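Long-range contact in discoidin-2 (Dictyostelium discoideum, PDB 2VM9), which binds galactose and N-acetylgalactosamine as a trimeric lectin and may take part in spore formation and spore coat assembly: residues Ala210-Lys222 / Thr234-Phe248. Numbering follows the deposited sequence.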
loop_
_atom_site.group_PDB
_atom_site.type_symbol
_atom_site.label_atom_id
_atom_site.label_comp_id
_atom_site.label_asym_id
_atom_site.label_seq_id
_atom_site.Cartn_x
_atom_site.Cartn_y
_atom_site.Cartn_z
ATOM N N ALA A 210 -26.541 14.224 -30.811
ATOM C CA ALA A 210 -26.912 13.208 -31.825
ATOM C C ALA A 210 -28.364 13.319 -32.213
ATOM O O ALA A 210 -29.240 13.631 -31.379
ATOM C CB ALA A 210 -26.648 11.794 -31.310
ATOM N N HIS A 211 -28.634 12.985 -33.469
ATOM C CA HIS A 211 -29.985 13.032 -33.959
ATOM C C HIS A 211 -30.568 11.634 -33.880
ATOM O O HIS A 211 -29.883 10.639 -34.156
ATOM C CB HIS A 211 -29.999 13.528 -35.419
ATOM C CG HIS A 211 -31.254 14.263 -35.770
ATOM N ND1 HIS A 211 -31.397 15.622 -35.562
ATOM C CD2 HIS A 211 -32.436 13.829 -36.274
ATOM C CE1 HIS A 211 -32.609 15.996 -35.938
ATOM N NE2 HIS A 211 -33.263 14.928 -36.368
ATOM N N THR A 212 -31.836 11.547 -33.484
ATOM C CA THR A 212 -32.523 10.267 -33.559
ATOM C C THR A 212 -32.769 9.920 -35.036
ATOM O O THR A 212 -32.726 10.802 -35.919
ATOM C CB THR A 212 -33.837 10.270 -32.762
ATOM O OG1 THR A 212 -34.726 11.286 -33.279
ATOM C CG2 THR A 212 -33.521 10.486 -31.213
ATOM N N ASP A 213 -33.012 8.642 -35.282
ATOM C CA ASP A 213 -33.358 8.122 -36.610
ATOM C C ASP A 213 -34.849 7.803 -36.524
ATOM O O ASP A 213 -35.249 6.735 -36.018
ATOM C CB ASP A 213 -32.540 6.849 -36.875
ATOM C CG ASP A 213 -32.934 6.140 -38.170
ATOM O OD1 ASP A 213 -33.629 6.789 -38.969
ATOM O OD2 ASP A 213 -32.478 4.976 -38.391
ATOM N N ASN A 214 -35.667 8.762 -36.984
ATOM C CA ASN A 214 -37.095 8.720 -36.769
ATOM C C ASN A 214 -37.413 8.279 -35.336
ATOM O O ASN A 214 -38.186 7.352 -35.114
ATOM C CB ASN A 214 -37.755 7.796 -37.797
ATOM C CG ASN A 214 -37.712 8.385 -39.197
ATOM O OD1 ASN A 214 -37.340 7.712 -40.168
ATOM N ND2 ASN A 214 -38.065 9.622 -39.303
ATOM N N GLY A 215 -36.797 8.958 -34.377
ATOM C CA GLY A 215 -37.111 8.684 -32.965
ATOM C C GLY A 215 -36.244 7.655 -32.258
ATOM O O GLY A 215 -36.238 7.622 -31.011
ATOM N N GLN A 216 -35.523 6.816 -33.014
ATOM C CA GLN A 216 -34.617 5.827 -32.377
ATOM C C GLN A 216 -33.223 6.449 -32.162
ATOM O O GLN A 216 -32.593 6.947 -33.115
ATOM C CB GLN A 216 -34.471 4.561 -33.221
ATOM C CG GLN A 216 -33.814 3.423 -32.416
ATOM C CD GLN A 216 -34.805 2.753 -31.422
ATOM O OE1 GLN A 216 -36.010 2.971 -31.502
ATOM N NE2 GLN A 216 -34.283 1.916 -30.514
ATOM N N MET A 217 -32.770 6.440 -30.912
ATOM C CA MET A 217 -31.389 6.862 -30.582
ATOM C C MET A 217 -30.517 5.625 -30.546
ATOM O O MET A 217 -30.874 4.638 -29.904
ATOM C CB MET A 217 -31.345 7.535 -29.212
ATOM C CG MET A 217 -29.931 8.010 -28.785
ATOM S SD MET A 217 -29.240 9.154 -29.987
ATOM C CE MET A 217 -30.058 10.696 -29.501
ATOM N N ARG A 218 -29.356 5.697 -31.203
ATOM C CA ARG A 218 -28.416 4.571 -31.254
ATOM C C ARG A 218 -27.008 5.151 -31.141
ATOM O O ARG A 218 -26.539 5.871 -32.032
ATOM C CB ARG A 218 -28.538 3.795 -32.580
ATOM C CG ARG A 218 -29.941 3.229 -32.905
ATOM C CD ARG A 218 -29.904 2.520 -34.248
ATOM N NE ARG A 218 -31.233 2.052 -34.621
ATOM C CZ ARG A 218 -32.041 2.703 -35.446
ATOM N NH1 ARG A 218 -31.666 3.849 -36.003
ATOM N NH2 ARG A 218 -33.213 2.150 -35.769
ATOM N N TRP A 219 -26.365 4.907 -30.013
ATOM C CA TRP A 219 -24.958 5.233 -29.901
ATOM C C TRP A 219 -24.286 4.228 -28.973
ATOM O O TRP A 219 -24.915 3.670 -28.077
ATOM C CB TRP A 219 -24.719 6.680 -29.460
ATOM C CG TRP A 219 -25.308 7.089 -28.134
ATOM C CD1 TRP A 219 -26.440 7.850 -27.923
ATOM C CD2 TRP A 219 -24.765 6.824 -26.847
ATOM N NE1 TRP A 219 -26.648 8.038 -26.574
ATOM C CE2 TRP A 219 -25.627 7.425 -25.891
ATOM C CE3 TRP A 219 -23.613 6.149 -26.403
ATOM C CZ2 TRP A 219 -25.396 7.348 -24.508
ATOM C CZ3 TRP A 219 -23.372 6.072 -25.005
ATOM C CH2 TRP A 219 -24.263 6.671 -24.088
ATOM N N GLU A 220 -23.008 3.995 -29.194
ATOM C CA GLU A 220 -22.280 3.092 -28.299
ATOM C C GLU A 220 -20.799 3.507 -28.321
ATOM O O GLU A 220 -20.309 4.020 -29.331
ATOM C CB GLU A 220 -22.455 1.629 -28.733
ATOM C CG GLU A 220 -21.713 0.604 -27.859
ATOM C CD GLU A 220 -22.075 -0.846 -28.145
ATOM O OE1 GLU A 220 -22.741 -1.128 -29.174
ATOM O OE2 GLU A 220 -21.706 -1.708 -27.298
ATOM N N GLY A 221 -20.111 3.254 -27.217
ATOM C CA GLY A 221 -18.654 3.362 -27.172
ATOM C C GLY A 221 -18.131 2.039 -26.647
ATOM O O GLY A 221 -18.786 1.387 -25.800
ATOM N N LYS A 222 -16.959 1.640 -27.155
ATOM C CA LYS A 222 -16.250 0.458 -26.675
ATOM C C LYS A 222 -14.771 0.833 -26.557
ATOM O O LYS A 222 -14.218 1.503 -27.445
ATOM C CB LYS A 222 -16.351 -0.694 -27.681
ATOM C CG LYS A 222 -17.687 -1.376 -27.752
ATOM C CD LYS A 222 -17.652 -2.531 -28.762
ATOM C CE LYS A 222 -19.069 -3.086 -28.939
ATOM N NZ LYS A 222 -19.098 -4.184 -29.955
ATOM N N THR A 234 -13.684 3.066 -29.672
ATOM C CA THR A 234 -14.418 2.920 -30.899
ATOM C C THR A 234 -15.811 3.511 -30.640
ATOM O O THR A 234 -16.511 3.042 -29.738
ATOM C CB THR A 234 -14.501 1.447 -31.317
ATOM O OG1 THR A 234 -13.163 0.939 -31.526
ATOM C CG2 THR A 234 -15.314 1.324 -32.611
ATOM N N PHE A 235 -16.152 4.558 -31.402
ATOM C CA PHE A 235 -17.459 5.209 -31.303
ATOM C C PHE A 235 -18.302 4.567 -32.382
ATOM O O PHE A 235 -17.841 4.403 -33.516
ATOM C CB PHE A 235 -17.341 6.705 -31.560
ATOM C CG PHE A 235 -16.597 7.446 -30.476
ATOM C CD1 PHE A 235 -17.301 8.089 -29.471
ATOM C CD2 PHE A 235 -15.200 7.516 -30.486
ATOM C CE1 PHE A 235 -16.635 8.797 -28.474
ATOM C CE2 PHE A 235 -14.510 8.200 -29.472
ATOM C CZ PHE A 235 -15.232 8.853 -28.461
ATOM N N ILE A 236 -19.541 4.233 -32.043
ATOM C CA ILE A 236 -20.349 3.419 -32.933
ATOM C C ILE A 236 -21.752 4.009 -33.047
ATOM O O ILE A 236 -22.343 4.398 -32.030
ATOM C CB ILE A 236 -20.466 1.998 -32.327
ATOM C CG1 ILE A 236 -19.068 1.394 -32.096
ATOM C CG2 ILE A 236 -21.388 1.115 -33.176
ATOM C CD1 ILE A 236 -19.086 0.175 -31.202
ATOM N N THR A 237 -22.275 4.068 -34.271
ATOM C CA THR A 237 -23.707 4.225 -34.449
ATOM C C THR A 237 -24.166 3.265 -35.552
ATOM O O THR A 237 -23.356 2.619 -36.204
ATOM C CB THR A 237 -24.104 5.723 -34.722
ATOM O OG1 THR A 237 -25.525 5.866 -34.580
ATOM C CG2 THR A 237 -23.668 6.185 -36.128
ATOM N N TRP A 238 -25.473 3.167 -35.746
ATOM C CA TRP A 238 -26.002 2.252 -36.752
ATOM C C TRP A 238 -27.397 2.740 -37.093
ATOM O O TRP A 238 -27.745 3.898 -36.776
ATOM C CB TRP A 238 -25.904 0.769 -36.313
ATOM C CG TRP A 238 -26.701 0.384 -35.067
ATOM C CD1 TRP A 238 -27.849 -0.342 -35.038
ATOM C CD2 TRP A 238 -26.385 0.696 -33.694
ATOM N NE1 TRP A 238 -28.281 -0.512 -33.739
ATOM C CE2 TRP A 238 -27.400 0.118 -32.893
ATOM C CE3 TRP A 238 -25.346 1.404 -33.066
ATOM C CZ2 TRP A 238 -27.424 0.253 -31.496
ATOM C CZ3 TRP A 238 -25.350 1.525 -31.674
ATOM C CH2 TRP A 238 -26.399 0.953 -30.897
ATOM N N GLY A 239 -28.182 1.931 -37.799
ATOM C CA GLY A 239 -29.358 2.507 -38.469
ATOM C C GLY A 239 -28.938 3.758 -39.235
ATOM O O GLY A 239 -27.831 3.812 -39.785
ATOM N N ASN A 240 -29.799 4.774 -39.271
ATOM C CA ASN A 240 -29.475 6.033 -39.941
ATOM C C ASN A 240 -29.161 7.227 -39.017
ATOM O O ASN A 240 -29.180 8.380 -39.445
ATOM C CB ASN A 240 -30.570 6.402 -40.958
ATOM C CG ASN A 240 -30.671 5.393 -42.081
ATOM O OD1 ASN A 240 -29.688 4.784 -42.465
ATOM N ND2 ASN A 240 -31.877 5.185 -42.579
ATOM N N ASN A 241 -28.789 6.950 -37.767
ATOM C CA ASN A 241 -28.513 8.041 -36.844
ATOM C C ASN A 241 -27.350 8.889 -37.286
ATOM O O ASN A 241 -26.309 8.358 -37.654
ATOM C CB ASN A 241 -28.194 7.498 -35.456
ATOM C CG ASN A 241 -29.405 6.882 -34.799
ATOM O OD1 ASN A 241 -29.779 5.756 -35.107
ATOM N ND2 ASN A 241 -30.001 7.615 -33.870
ATOM N N ALA A 242 -27.539 10.198 -37.206
ATOM C CA ALA A 242 -26.469 11.172 -37.438
ATOM C C ALA A 242 -25.962 11.571 -36.054
ATOM O O ALA A 242 -26.657 12.260 -35.293
ATOM C CB ALA A 242 -27.026 12.383 -38.186
ATOM N N VAL A 243 -24.753 11.129 -35.713
ATOM C CA VAL A 243 -24.165 11.477 -34.407
ATOM C C VAL A 243 -23.169 12.616 -34.622
ATOM O O VAL A 243 -22.219 12.462 -35.384
ATOM C CB VAL A 243 -23.446 10.268 -33.768
ATOM C CG1 VAL A 243 -22.668 10.698 -32.497
ATOM C CG2 VAL A 243 -24.454 9.134 -33.474
ATOM N N TYR A 244 -23.418 13.762 -33.972
ATOM C CA TYR A 244 -22.592 14.967 -34.152
ATOM C C TYR A 244 -21.324 14.903 -33.302
ATOM O O TYR A 244 -20.212 15.172 -33.785
ATOM C CB TYR A 244 -23.439 16.199 -33.783
ATOM C CG TYR A 244 -22.815 17.518 -34.119
ATOM C CD1 TYR A 244 -23.177 18.179 -35.295
ATOM C CD2 TYR A 244 -21.873 18.105 -33.280
ATOM C CE1 TYR A 244 -22.640 19.397 -35.611
ATOM C CE2 TYR A 244 -21.306 19.335 -33.599
ATOM C CZ TYR A 244 -21.715 19.968 -34.773
ATOM O OH TYR A 244 -21.184 21.186 -35.133
ATOM N N ASP A 245 -21.484 14.523 -32.035
ATOM C CA ASP A 245 -20.329 14.297 -31.156
ATOM C C ASP A 245 -20.749 13.411 -29.974
ATOM O O ASP A 245 -21.941 13.327 -29.625
ATOM C CB ASP A 245 -19.777 15.642 -30.631
ATOM C CG ASP A 245 -18.350 15.530 -30.090
ATOM O OD1 ASP A 245 -17.663 14.544 -30.405
ATOM O OD2 ASP A 245 -17.909 16.447 -29.352
ATOM N N LEU A 246 -19.773 12.718 -29.401
ATOM C CA LEU A 246 -19.965 11.968 -28.150
ATOM C C LEU A 246 -18.700 12.141 -27.367
ATOM O O LEU A 246 -17.610 12.213 -27.968
ATOM C CB LEU A 246 -20.136 10.469 -28.418
ATOM C CG LEU A 246 -21.426 10.024 -29.103
ATOM C CD1 LEU A 246 -21.252 8.577 -29.593
ATOM C CD2 LEU A 246 -22.612 10.167 -28.146
ATOM N N THR A 247 -18.821 12.155 -26.039
ATOM C CA THR A 247 -17.642 12.221 -25.167
ATOM C C THR A 247 -17.744 11.151 -24.095
ATOM O O THR A 247 -18.804 10.983 -23.496
ATOM C CB THR A 247 -17.497 13.606 -24.470
ATOM O OG1 THR A 247 -17.409 14.636 -25.459
ATOM C CG2 THR A 247 -16.248 13.630 -23.584
ATOM N N PHE A 248 -16.639 10.446 -23.857
ATOM C CA PHE A 248 -16.536 9.522 -22.717
ATOM C C PHE A 248 -15.430 9.936 -21.759
ATOM O O PHE A 248 -14.346 10.362 -22.191
ATOM C CB PHE A 248 -16.238 8.098 -23.198
ATOM C CG PHE A 248 -17.383 7.463 -23.956
ATOM C CD1 PHE A 248 -18.343 6.713 -23.273
ATOM C CD2 PHE A 248 -17.509 7.648 -25.331
ATOM C CE1 PHE A 248 -19.435 6.133 -23.955
ATOM C CE2 PHE A 248 -18.591 7.063 -26.048
ATOM C CZ PHE A 248 -19.561 6.330 -25.357
HETATM O O HOH W 1 -30.423 10.864 -37.626
HETATM O O HOH W 2 -34.321 5.944 -41.347
#
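With CG anti to the carbonyl carbon (chi1 -57°) and the chain extended from CG to NE, Arg218 runs across one face of the indole of Trp238, whose CG stands between the backbone N and the carbonyl carbon (chi1 63°), turning the ring over the strand of Arg218. The aliphatic part of the arginine does the touching: Arg218 CD lies 3.6 Å from the centroid of the five-membered ring of Trp238, a CH-pi contact over the face, while the guanidinium passes beyond, its plane inclined 55° to the indole. There Arg218 NH1 is shared between two acceptors, Asn241 OD1 at 2.8 Å and, in a salt bridge, Asp213 OD2, which it meets on the anti side of the carboxylate. Asp213 OD2 also takes Asn240 N at 2.8 Å from above the carboxylate plane, so one oxygen ties the type I' turn Asp213-Gln216 to the type II' turn Trp238-Asn241. Asn241 shows how a buried amide can fix loops: Asn241 ND2 divides its hydrogens between Gln216 O (2.8 Å) and His211 O (3.0 Å), each reached on a lone pair, leaving OD1 directed at the arginine. These turns lie at one end of the H-type lectin sandwich, in which strand 216-224 pairs antiparallel with 230-237, and 200-211 with 243-254 in the facing sheet. Arg218 and Trp238 belong to the carbohydrate-binding site; Asp213 and Asn241 probably act as a second shell, holding the guanidinium in place. Asp209 of the second subunit packs on Trp238, consistent with a site at the trimer interface. Farther along, Thr237 OG1 donates to Arg218 O at 2.7 Å, and ladder bonds follow in the pairs Glu220-Ile236 and Lys222-Thr234. Between the sheets, Leu246 CD2 sits over the Trp219 face, and Phe248 CZ comes to 3.6 Å from Gly221 CA, into space that a CB on this residue would occupy.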